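Local structure of folylpolyglutamate synthase protein FOLC (Mycobacterium tuberculosis, 2VOS) at residues P65-A70 with R80-L85; T76-M81 with V193-S198; A171-G176 with D182-I187; V231-R236 with V309-G314. The protein probably catalyses ATP-driven addition of L-glutamate to dihydropteroate and to tetrahydrofolate polyglutamates, using magnesium, and is seen here with ADP bound. All coordinates share one frame; numbering follows the deposited sequence.

Contact 1: residues P65-A70 with R80-L85; sequences PSIHIA and RMVDAL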
# COMPACT_ATOMS: atom_id res chain seq x y z
N PRO A 65 -11.20 5.60 17.80
CA PRO A 65 -11.06 6.55 16.68
C PRO A 65 -10.10 5.98 15.66
O PRO A 65 -9.27 5.12 16.04
CB PRO A 65 -10.40 7.77 17.36
CG PRO A 65 -9.53 7.14 18.39
CD PRO A 65 -10.39 5.97 18.98
N SER A 66 -10.23 6.39 14.39
CA SER A 66 -9.40 5.86 13.30
C SER A 66 -8.77 6.99 12.52
O SER A 66 -9.30 8.11 12.44
CB SER A 66 -10.25 5.08 12.25
OG SER A 66 -10.80 3.84 12.76
N ILE A 67 -7.67 6.67 11.86
CA ILE A 67 -7.12 7.53 10.84
C ILE A 67 -7.24 6.71 9.54
O ILE A 67 -6.78 5.55 9.48
CB ILE A 67 -5.61 7.80 11.14
CG1 ILE A 67 -5.47 8.53 12.49
CG2 ILE A 67 -4.91 8.55 9.99
CD1 ILE A 67 -4.01 8.42 13.05
N HIS A 68 -7.87 7.31 8.54
CA HIS A 68 -8.47 6.61 7.42
C HIS A 68 -7.75 7.08 6.18
O HIS A 68 -7.63 8.28 5.91
CB HIS A 68 -9.97 6.92 7.37
CG HIS A 68 -10.77 5.94 6.55
ND1 HIS A 68 -12.11 6.10 6.29
CD2 HIS A 68 -10.40 4.78 5.95
CE1 HIS A 68 -12.54 5.08 5.57
NE2 HIS A 68 -11.53 4.26 5.35
N ILE A 69 -7.22 6.15 5.38
CA ILE A 69 -6.31 6.54 4.33
C ILE A 69 -6.75 6.06 2.94
O ILE A 69 -6.99 4.85 2.73
CB ILE A 69 -4.86 5.96 4.64
CG1 ILE A 69 -4.34 6.52 6.00
CG2 ILE A 69 -3.91 6.22 3.51
CD1 ILE A 69 -3.29 5.57 6.68
N ALA A 70 -6.85 7.01 1.99
CA ALA A 70 -7.23 6.69 0.58
C ALA A 70 -6.22 7.33 -0.31
O ALA A 70 -5.35 8.11 0.15
CB ALA A 70 -8.65 7.19 0.29
N ARG A 80 1.56 2.43 7.42
CA ARG A 80 2.61 1.89 8.32
C ARG A 80 3.44 2.96 9.04
O ARG A 80 3.88 2.70 10.17
CB ARG A 80 3.56 0.98 7.57
CG ARG A 80 2.75 -0.28 7.00
CD ARG A 80 3.72 -1.17 6.18
NE ARG A 80 4.73 -1.87 7.02
CZ ARG A 80 4.57 -3.08 7.57
NH1 ARG A 80 3.45 -3.78 7.41
NH2 ARG A 80 5.54 -3.61 8.30
N MSE A 81 3.65 4.12 8.41
CA MSE A 81 4.30 5.27 9.02
C MSE A 81 3.44 5.87 10.15
O MSE A 81 3.95 6.10 11.24
CB MSE A 81 4.57 6.35 7.98
CG MSE A 81 5.78 5.96 7.11
SE MSE A 81 5.76 7.14 5.56
CE MSE A 81 7.33 6.52 4.66
N VAL A 82 2.16 6.10 9.89
CA VAL A 82 1.21 6.49 10.94
C VAL A 82 1.26 5.53 12.12
O VAL A 82 1.34 5.97 13.25
CB VAL A 82 -0.25 6.56 10.36
CG1 VAL A 82 -1.31 6.69 11.46
CG2 VAL A 82 -0.35 7.69 9.31
N ASP A 83 1.19 4.21 11.87
CA ASP A 83 1.28 3.22 12.93
C ASP A 83 2.60 3.41 13.73
O ASP A 83 2.64 3.47 14.99
CB ASP A 83 1.21 1.82 12.28
CG ASP A 83 1.01 0.70 13.30
OD1 ASP A 83 1.24 0.97 14.51
OD2 ASP A 83 0.65 -0.44 12.90
N ALA A 84 3.70 3.47 13.01
CA ALA A 84 4.98 3.65 13.69
C ALA A 84 5.01 4.91 14.60
O ALA A 84 5.53 4.85 15.73
CB ALA A 84 6.14 3.73 12.64
N LEU A 85 4.55 6.05 14.07
CA LEU A 85 4.53 7.31 14.83
C LEU A 85 3.59 7.20 16.07
O LEU A 85 3.96 7.58 17.18
CB LEU A 85 4.07 8.46 13.93
CG LEU A 85 5.05 8.89 12.83
CD1 LEU A 85 4.30 9.84 11.86
CD2 LEU A 85 6.28 9.66 13.41
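Ile67 on the parallel strand 66-70 faces Val82 of helix 75-88 with their CA atoms 8.4 Å apart, the nearest backbone approach of the two segments, which bury about 120 Å² between them. Val82 touches both isoleucines of the strand. Its two methyls divide the work: CG1 meets Ile67 CD1 at 3.6 Å, whereas CG2 leans toward Ile69 CD1, a looser touch at 4.5 Å. The Ile67–Val82 approach is tip to tip, each side chain growing straight at the other. In Ile67, CG1 lies beside the backbone N and anti to the carbonyl carbon (chi1 -62°), and an extended second torsion (162°) then carries CD1 out to the helix. Ile69 repeats this conformation two residues on, so both isoleucines present CD1 on the same face of the strand, while His68 between them turns to the other face. Val172 and Val193 of the flanking strands 170-174 and 191-194 and Phe312 of helix 296-312 close around the group. Strand 66-70, the P-loop with Gly74 and Lys75, and helix 75-88 form the nucleotide-binding unit of a P-loop NTPase fold, and this contact seats its helix on its strand beyond the phosphate-binding turn. With purely aliphatic partners, all three buried, the fit depends on shape and exclusion of water rather than on directed bonds.

Contact 2: residues T76-M81 with V193-S198; sequences TSVARM and VITPIS. With CO (cobalt (II) ion), chain E; ADP (adenosine-5'-diphosphate), chain B.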
# COMPACT_ATOMS: atom_id res chain seq x y z
N THR A 76 -0.47 2.18 1.69
CA THR A 76 0.08 1.20 2.65
C THR A 76 1.30 1.77 3.37
O THR A 76 1.45 1.62 4.59
CB THR A 76 0.41 -0.16 1.96
OG1 THR A 76 -0.83 -0.78 1.68
CG2 THR A 76 1.16 -1.08 2.98
N SER A 77 2.21 2.38 2.61
CA SER A 77 3.40 2.93 3.26
C SER A 77 3.02 4.02 4.29
O SER A 77 3.59 4.09 5.40
CB SER A 77 4.31 3.55 2.20
OG SER A 77 4.98 2.58 1.43
N VAL A 78 2.07 4.90 3.93
CA VAL A 78 1.62 5.95 4.87
C VAL A 78 0.95 5.30 6.07
O VAL A 78 1.15 5.75 7.22
CB VAL A 78 0.62 6.98 4.19
CG1 VAL A 78 -0.04 7.91 5.30
CG2 VAL A 78 1.42 7.86 3.18
N ALA A 79 0.15 4.24 5.85
CA ALA A 79 -0.54 3.57 6.97
C ALA A 79 0.52 3.07 7.95
O ALA A 79 0.37 3.21 9.15
CB ALA A 79 -1.36 2.40 6.49
N ARG A 80 1.56 2.43 7.42
CA ARG A 80 2.61 1.89 8.32
C ARG A 80 3.44 2.96 9.04
O ARG A 80 3.88 2.70 10.17
CB ARG A 80 3.56 0.98 7.57
CG ARG A 80 2.75 -0.28 7.00
CD ARG A 80 3.72 -1.17 6.18
NE ARG A 80 4.73 -1.87 7.02
CZ ARG A 80 4.57 -3.08 7.57
NH1 ARG A 80 3.45 -3.78 7.41
NH2 ARG A 80 5.54 -3.61 8.30
N MSE A 81 3.65 4.12 8.41
CA MSE A 81 4.30 5.27 9.02
C MSE A 81 3.44 5.87 10.15
O MSE A 81 3.95 6.10 11.24
CB MSE A 81 4.57 6.35 7.98
CG MSE A 81 5.78 5.96 7.11
SE MSE A 81 5.76 7.14 5.56
CE MSE A 81 7.33 6.52 4.66
N VAL A 193 -6.99 10.83 5.24
CA VAL A 193 -5.77 11.15 4.62
C VAL A 193 -5.91 10.79 3.18
O VAL A 193 -6.39 9.67 2.85
CB VAL A 193 -4.67 10.28 5.23
CG1 VAL A 193 -3.29 10.54 4.59
CG2 VAL A 193 -4.62 10.47 6.77
N ILE A 194 -5.49 11.70 2.29
CA ILE A 194 -5.57 11.41 0.83
C ILE A 194 -4.17 11.50 0.23
O ILE A 194 -3.63 12.58 0.06
CB ILE A 194 -6.50 12.41 0.06
CG1 ILE A 194 -7.82 12.63 0.80
CG2 ILE A 194 -6.74 11.88 -1.45
CD1 ILE A 194 -8.76 11.40 0.89
N THR A 195 -3.59 10.37 -0.09
CA THR A 195 -2.31 10.31 -0.73
C THR A 195 -2.43 10.63 -2.23
O THR A 195 -3.55 10.74 -2.79
CB THR A 195 -1.68 8.91 -0.51
OG1 THR A 195 -2.25 7.95 -1.41
CG2 THR A 195 -1.85 8.39 0.93
N PRO A 196 -1.29 10.74 -2.92
CA PRO A 196 -1.37 11.17 -4.33
C PRO A 196 -2.26 10.29 -5.16
O PRO A 196 -2.18 9.08 -5.11
CB PRO A 196 0.08 11.06 -4.82
CG PRO A 196 0.89 11.44 -3.45
CD PRO A 196 0.10 10.55 -2.47
N ILE A 197 -3.06 10.94 -6.00
CA ILE A 197 -4.00 10.24 -6.88
C ILE A 197 -3.52 10.25 -8.35
O ILE A 197 -3.06 11.29 -8.85
CB ILE A 197 -5.39 10.89 -6.73
CG1 ILE A 197 -5.92 10.63 -5.30
CG2 ILE A 197 -6.34 10.39 -7.80
CD1 ILE A 197 -7.10 11.54 -4.92
N SER A 198 -3.63 9.13 -9.05
CA SER A 198 -3.29 9.04 -10.48
C SER A 198 -4.01 7.81 -10.99
O SER A 198 -4.95 7.36 -10.36
CB SER A 198 -1.78 8.93 -10.71
OG SER A 198 -1.30 7.78 -10.06
CO CO E . -1.97 -0.66 -0.19
PB ADP B . -0.76 1.69 -2.04
O1B ADP B . -1.09 1.08 -0.70
O2B ADP B . -0.92 0.72 -3.18
O3B ADP B . -1.36 3.04 -2.31
PA ADP B . 2.10 1.40 -1.33
O1A ADP B . 1.83 -0.10 -1.17
O2A ADP B . 2.83 2.26 -0.31
O3A ADP B . 0.80 2.13 -2.00
O5' ADP B . 3.09 1.44 -2.62
C5' ADP B . 2.91 0.66 -3.81
C4' ADP B . 4.05 1.10 -4.76
O4' ADP B . 3.86 2.49 -5.12
C3' ADP B . 5.43 1.14 -4.11
O3' ADP B . 6.17 -0.03 -4.41
C2' ADP B . 6.21 2.27 -4.71
O2' ADP B . 6.67 1.80 -6.03
C1' ADP B . 5.11 3.22 -5.10
N9 ADP B . 4.84 4.34 -4.16
C8 ADP B . 4.56 4.36 -2.81
N7 ADP B . 4.32 5.64 -2.40
C5 ADP B . 4.33 6.42 -3.52
C6 ADP B . 4.11 7.84 -3.83
N6 ADP B . 3.82 8.72 -2.86
N1 ADP B . 4.28 8.20 -5.11
C2 ADP B . 4.63 7.38 -6.14
N3 ADP B . 4.82 6.05 -5.95
C4 ADP B . 4.69 5.57 -4.67
O HOH W 1 -3.26 -0.72 -1.92
O HOH W 2 -0.46 -1.71 -1.21
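ADP O1B, on the beta phosphate, is gripped by a backbone N-H and by the metal: Thr76 N donates to it at 2.7 Å, and the cobalt ion takes it at 2.0 Å. Thr76 serves the ion as well, since its OG1 lies beside the backbone N (chi1 -72°) and reaches the cobalt at 2.2 Å. Two waters, Glu174 and the carbonyl oxygen of Ser98 complete six ligands, probably in the place of the enzyme's magnesium. One residue on, Ser77 grips one alpha-phosphate oxygen, ADP O2A, twice: Ser77 OG donates at 2.8 Å and Ser77 N at 3.0 Å, both from the first turn of helix 75-88. This is the P-loop arrangement, with the helix starting at the phosphates and the N-H groups of its first turn, together with Lys75, whose NZ hydrogen-bonds to ADP, probably offsetting their negative charge. Behind the phosphate-binding face the helix rests, through Val78, on strand 191-194 and the residue after it, Thr195. Val78 CG2 slides past Thr195 CG2 at 4.0 Å, the two side chains running in opposite directions, and Val78 CG1 touches Val193 CG1 at 4.2 Å. In Thr195 the hydroxyl stands between the backbone N and the carbonyl carbon (chi1 79°), which leaves the methyl for Val78 while OG1 hydrogen-bonds to the carbonyl oxygen of Asn73. Further along, Pro196 CG lies 4.0 Å from ADP N6 on the adenine.

Contact 3: residues A171-G176 with D182-I187; sequences AVVEVG and DATNVI. With CO (cobalt (II) ion), chain E.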
# COMPACT_ATOMS: atom_id res chain seq x y z
N ALA A 171 -7.03 3.16 15.56
CA ALA A 171 -6.91 2.26 14.40
C ALA A 171 -6.42 3.05 13.18
O ALA A 171 -6.83 4.22 12.97
CB ALA A 171 -8.24 1.60 14.08
N VAL A 172 -5.61 2.40 12.35
CA VAL A 172 -5.14 3.03 11.15
C VAL A 172 -5.70 2.20 10.00
O VAL A 172 -5.43 0.97 9.90
CB VAL A 172 -3.57 2.95 11.06
CG1 VAL A 172 -3.13 3.68 9.78
CG2 VAL A 172 -2.94 3.59 12.30
N VAL A 173 -6.50 2.82 9.15
CA VAL A 173 -7.37 2.01 8.29
C VAL A 173 -7.15 2.39 6.84
O VAL A 173 -7.44 3.54 6.43
CB VAL A 173 -8.84 2.27 8.64
CG1 VAL A 173 -9.77 1.44 7.63
CG2 VAL A 173 -9.10 1.89 10.14
N GLU A 174 -6.65 1.47 6.04
CA GLU A 174 -6.43 1.76 4.64
C GLU A 174 -7.67 1.34 3.83
O GLU A 174 -8.18 0.24 4.00
CB GLU A 174 -5.22 0.98 4.12
CG GLU A 174 -5.02 1.03 2.65
CD GLU A 174 -3.77 0.27 2.17
OE1 GLU A 174 -3.06 -0.40 2.96
OE2 GLU A 174 -3.48 0.36 0.97
N VAL A 175 -8.11 2.19 2.91
CA VAL A 175 -9.16 1.84 1.95
C VAL A 175 -8.75 0.63 1.09
O VAL A 175 -7.58 0.51 0.68
CB VAL A 175 -9.48 3.13 1.07
CG1 VAL A 175 -10.31 2.83 -0.12
CG2 VAL A 175 -10.26 4.12 1.94
N GLY A 176 -9.68 -0.30 0.85
CA GLY A 176 -9.47 -1.39 -0.10
C GLY A 176 -9.41 -0.81 -1.50
O GLY A 176 -8.42 -1.01 -2.22
N ASP A 182 -16.27 2.00 -0.26
CA ASP A 182 -15.37 0.92 0.20
C ASP A 182 -15.91 0.37 1.53
O ASP A 182 -16.47 1.13 2.33
CB ASP A 182 -13.94 1.50 0.44
CG ASP A 182 -12.95 0.43 0.80
OD1 ASP A 182 -12.66 -0.39 -0.11
OD2 ASP A 182 -12.57 0.37 2.01
N ALA A 183 -15.70 -0.92 1.81
CA ALA A 183 -16.20 -1.54 3.04
C ALA A 183 -15.68 -0.84 4.31
O ALA A 183 -16.34 -0.89 5.34
CB ALA A 183 -15.83 -3.09 3.07
N THR A 184 -14.52 -0.18 4.25
CA THR A 184 -13.96 0.46 5.45
C THR A 184 -14.73 1.74 5.78
O THR A 184 -14.54 2.32 6.84
CB THR A 184 -12.45 0.88 5.24
OG1 THR A 184 -12.32 1.76 4.10
CG2 THR A 184 -11.57 -0.38 4.98
N ASN A 185 -15.58 2.19 4.86
CA ASN A 185 -16.13 3.54 5.00
C ASN A 185 -17.36 3.57 5.95
O ASN A 185 -18.37 4.16 5.64
CB ASN A 185 -16.45 4.15 3.64
CG ASN A 185 -16.60 5.67 3.70
OD1 ASN A 185 -15.98 6.31 4.54
ND2 ASN A 185 -17.41 6.23 2.81
N VAL A 186 -17.25 2.95 7.11
CA VAL A 186 -18.31 2.92 8.08
C VAL A 186 -17.75 3.41 9.42
O VAL A 186 -18.29 3.06 10.48
CB VAL A 186 -18.84 1.43 8.29
CG1 VAL A 186 -19.67 1.05 7.12
CG2 VAL A 186 -17.66 0.43 8.43
N ILE A 187 -16.65 4.19 9.38
CA ILE A 187 -15.97 4.60 10.59
C ILE A 187 -16.00 6.10 10.97
O ILE A 187 -15.67 6.44 12.16
CB ILE A 187 -14.52 4.15 10.60
CG1 ILE A 187 -13.79 4.57 9.31
CG2 ILE A 187 -14.51 2.66 10.76
CD1 ILE A 187 -12.26 4.15 9.31
CO CO E . -1.97 -0.66 -0.19
O HOH W 1 -3.26 -0.72 -1.92
O HOH W 2 -0.46 -1.71 -1.21
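A short-range contact of mixed polar and apolar character folds the loop 182-187 back against Val173, Val175 and Gly176 at the C-terminal end of strand 170-174, in the central sheet of the P-loop domain. Its polar centre is Asp182 OD2, which accepts three donors. Gly176 N bonds to it across the contact at 3.2 Å, nearly straight (163°) but from above the carboxylate plane. Thr184 N donates to OD2 at 3.0 Å from the opposite face of the carboxylate, making an Asx turn that overlaps the type I turn Asp182–Asn185. Thr184 OG1, turned between the backbone N and the carbonyl carbon (chi1 57°), donates to OD2 on its anti lone pair, at a distance (2.5 Å) that is short for such a bond. These bonds hold the carboxylate in a fixed rotation, and its other oxygen accepts from the backbone N of Met177. Thr184 OG1 is also hydrogen-bonded to His68 NE2, tying the loop to strand 66-70. Next to this network the packing is aliphatic: Val175 CG1 lies against Asp182 CG at 3.7 Å, Val173 CG1 slides past Thr184 CB at 3.6 Å, and Ile187 CD1 comes tip to tip with Val173 CB at 4.0 Å. The contact lies next to Glu174, whose extended side chain points away from the loop and binds the cobalt ion through OE2 at 2.2 Å. Helix 151-165 packs on the loop through Phe152 and Phe160, whereas Val172, facing away from the loop, meets helix 75-88.

Contact 4: residues V231-R236 with V309-G314; sequences VAVIGR and VEAFFG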
# COMPACT_ATOMS: atom_id res chain seq x y z
N VAL A 231 -10.63 16.25 9.99
CA VAL A 231 -9.50 16.91 9.34
C VAL A 231 -9.15 16.09 8.13
O VAL A 231 -8.94 14.89 8.28
CB VAL A 231 -8.27 16.94 10.26
CG1 VAL A 231 -7.13 17.60 9.56
CG2 VAL A 231 -8.56 17.67 11.54
N ALA A 232 -9.05 16.71 6.95
CA ALA A 232 -8.58 16.07 5.74
C ALA A 232 -7.12 16.50 5.54
O ALA A 232 -6.80 17.71 5.47
CB ALA A 232 -9.41 16.50 4.51
N VAL A 233 -6.24 15.53 5.47
CA VAL A 233 -4.82 15.79 5.28
C VAL A 233 -4.41 15.29 3.89
O VAL A 233 -4.50 14.12 3.61
CB VAL A 233 -3.98 15.05 6.34
CG1 VAL A 233 -2.52 15.49 6.27
CG2 VAL A 233 -4.54 15.36 7.73
N ILE A 234 -3.96 16.19 3.04
CA ILE A 234 -3.89 15.86 1.65
C ILE A 234 -2.46 15.95 1.11
O ILE A 234 -1.78 16.99 1.29
CB ILE A 234 -4.80 16.83 0.87
CG1 ILE A 234 -6.23 16.65 1.36
CG2 ILE A 234 -4.80 16.44 -0.59
CD1 ILE A 234 -7.23 17.72 0.75
N GLY A 235 -2.00 14.89 0.46
CA GLY A 235 -0.68 14.91 -0.15
C GLY A 235 -0.69 15.73 -1.45
O GLY A 235 -1.69 16.38 -1.80
N ARG A 236 0.41 15.65 -2.21
CA ARG A 236 0.54 16.40 -3.49
C ARG A 236 -0.46 15.90 -4.51
O ARG A 236 -0.54 14.70 -4.71
CB ARG A 236 1.95 16.16 -4.05
CG ARG A 236 2.93 17.21 -3.59
CD ARG A 236 4.42 16.86 -3.85
NE ARG A 236 5.23 17.98 -3.35
CZ ARG A 236 6.47 18.30 -3.75
NH1 ARG A 236 7.09 17.55 -4.66
NH2 ARG A 236 7.10 19.35 -3.22
N VAL A 309 -0.72 12.38 11.92
CA VAL A 309 -0.59 12.01 13.34
C VAL A 309 -0.69 13.29 14.20
O VAL A 309 -1.32 13.28 15.28
CB VAL A 309 0.67 11.23 13.61
CG1 VAL A 309 0.89 11.12 15.12
CG2 VAL A 309 0.53 9.83 12.99
N GLU A 310 -0.11 14.39 13.69
CA GLU A 310 -0.21 15.70 14.35
C GLU A 310 -1.67 16.09 14.44
O GLU A 310 -2.14 16.52 15.52
CB GLU A 310 0.55 16.76 13.57
CG GLU A 310 2.05 16.66 13.77
CD GLU A 310 2.75 17.75 13.01
OE1 GLU A 310 2.56 17.81 11.78
OE2 GLU A 310 3.39 18.63 13.65
N ALA A 311 -2.38 15.96 13.33
CA ALA A 311 -3.81 16.33 13.27
C ALA A 311 -4.61 15.50 14.27
O ALA A 311 -5.40 16.04 15.05
CB ALA A 311 -4.38 16.09 11.90
N PHE A 312 -4.37 14.19 14.28
CA PHE A 312 -5.04 13.28 15.19
C PHE A 312 -4.88 13.70 16.65
O PHE A 312 -5.83 13.65 17.41
CB PHE A 312 -4.51 11.85 15.02
CG PHE A 312 -5.19 10.88 15.91
CD1 PHE A 312 -6.44 10.36 15.58
CD2 PHE A 312 -4.61 10.52 17.10
CE1 PHE A 312 -7.09 9.47 16.45
CE2 PHE A 312 -5.24 9.62 17.97
CZ PHE A 312 -6.48 9.10 17.65
N PHE A 313 -3.67 14.09 17.05
CA PHE A 313 -3.43 14.50 18.42
C PHE A 313 -3.59 15.99 18.64
O PHE A 313 -3.27 16.46 19.71
CB PHE A 313 -2.04 14.09 18.89
CG PHE A 313 -1.91 12.61 19.13
CD1 PHE A 313 -1.14 11.84 18.28
CD2 PHE A 313 -2.61 11.99 20.15
CE1 PHE A 313 -1.01 10.46 18.49
CE2 PHE A 313 -2.49 10.59 20.35
CZ PHE A 313 -1.71 9.86 19.51
N GLY A 314 -4.00 16.75 17.64
CA GLY A 314 -4.15 18.20 17.82
C GLY A 314 -2.87 19.02 17.93
O GLY A 314 -2.90 20.09 18.55
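Ala311 sits on the last turn of helix 296-312 and faces Val231 and Val233 of strand 231-234, a helix-on-sheet contact at one side of the parallel alpha/beta core of the P-loop domain. Ala311 has the largest share, 48 Å², and its CB makes both of the closest touches. Val231 CG1 meets Ala311 CB at 3.9 Å; this branch stands anti to the backbone N (chi1 179°), which aims it at the helix. Two residues along, on the same face of the strand, Val233 CG2 touches Ala311 CB at 4.2 Å, so the alanine methyl is met by one branch from each valine. Because the helix offers so small a side chain, its backbone comes close to the strand: the CA atoms of Val231 and Ala311 are 6.9 Å apart. Val233 is the buried one of the pair and packs against earlier residues of the helix, Leu304, Ala307 and Ser308, while Val231 lies nearer the surface. Beside Ala311, the carboxylate of Glu310 hydrogen-bonds to the backbone N atoms of Leu282 and Gly283 and to Tyr286 OH, fastening the same helix turn to the antiparallel three-stranded sheet. Away from the strand, Phe312 CD2 lies over the centre of the Phe313 ring, 3.6 Å above its plane. The helix then ends in a Schellman motif, where Gly314 takes a positive phi (72°) and its backbone N donates to Ala311 O at 3.0 Å.

All four contacts reach one mixed sheet, in which strands 170-174, 66-70, 191-194 and 231-234 lie side by side in that order. Contacts 1 and 2 share helix 75-88, Arg80 and Met81, and their centres are 9 Å apart. Contact 3, 11 Å from contact 1, joins it through the backbone bonding of strands 66-70 and 170-174, and meets contact 2 at the cobalt ion. Contact 4 is about 10 Å from contact 1, centre to centre, where Phe312 touches Pro65 and Ile67. Along the chain, contact 1 closes first and contact 4 opens last. The nucleotide and the cobalt ion meet contact 2, and the ion also contact 3, whereas contact 4 lies farther from the site.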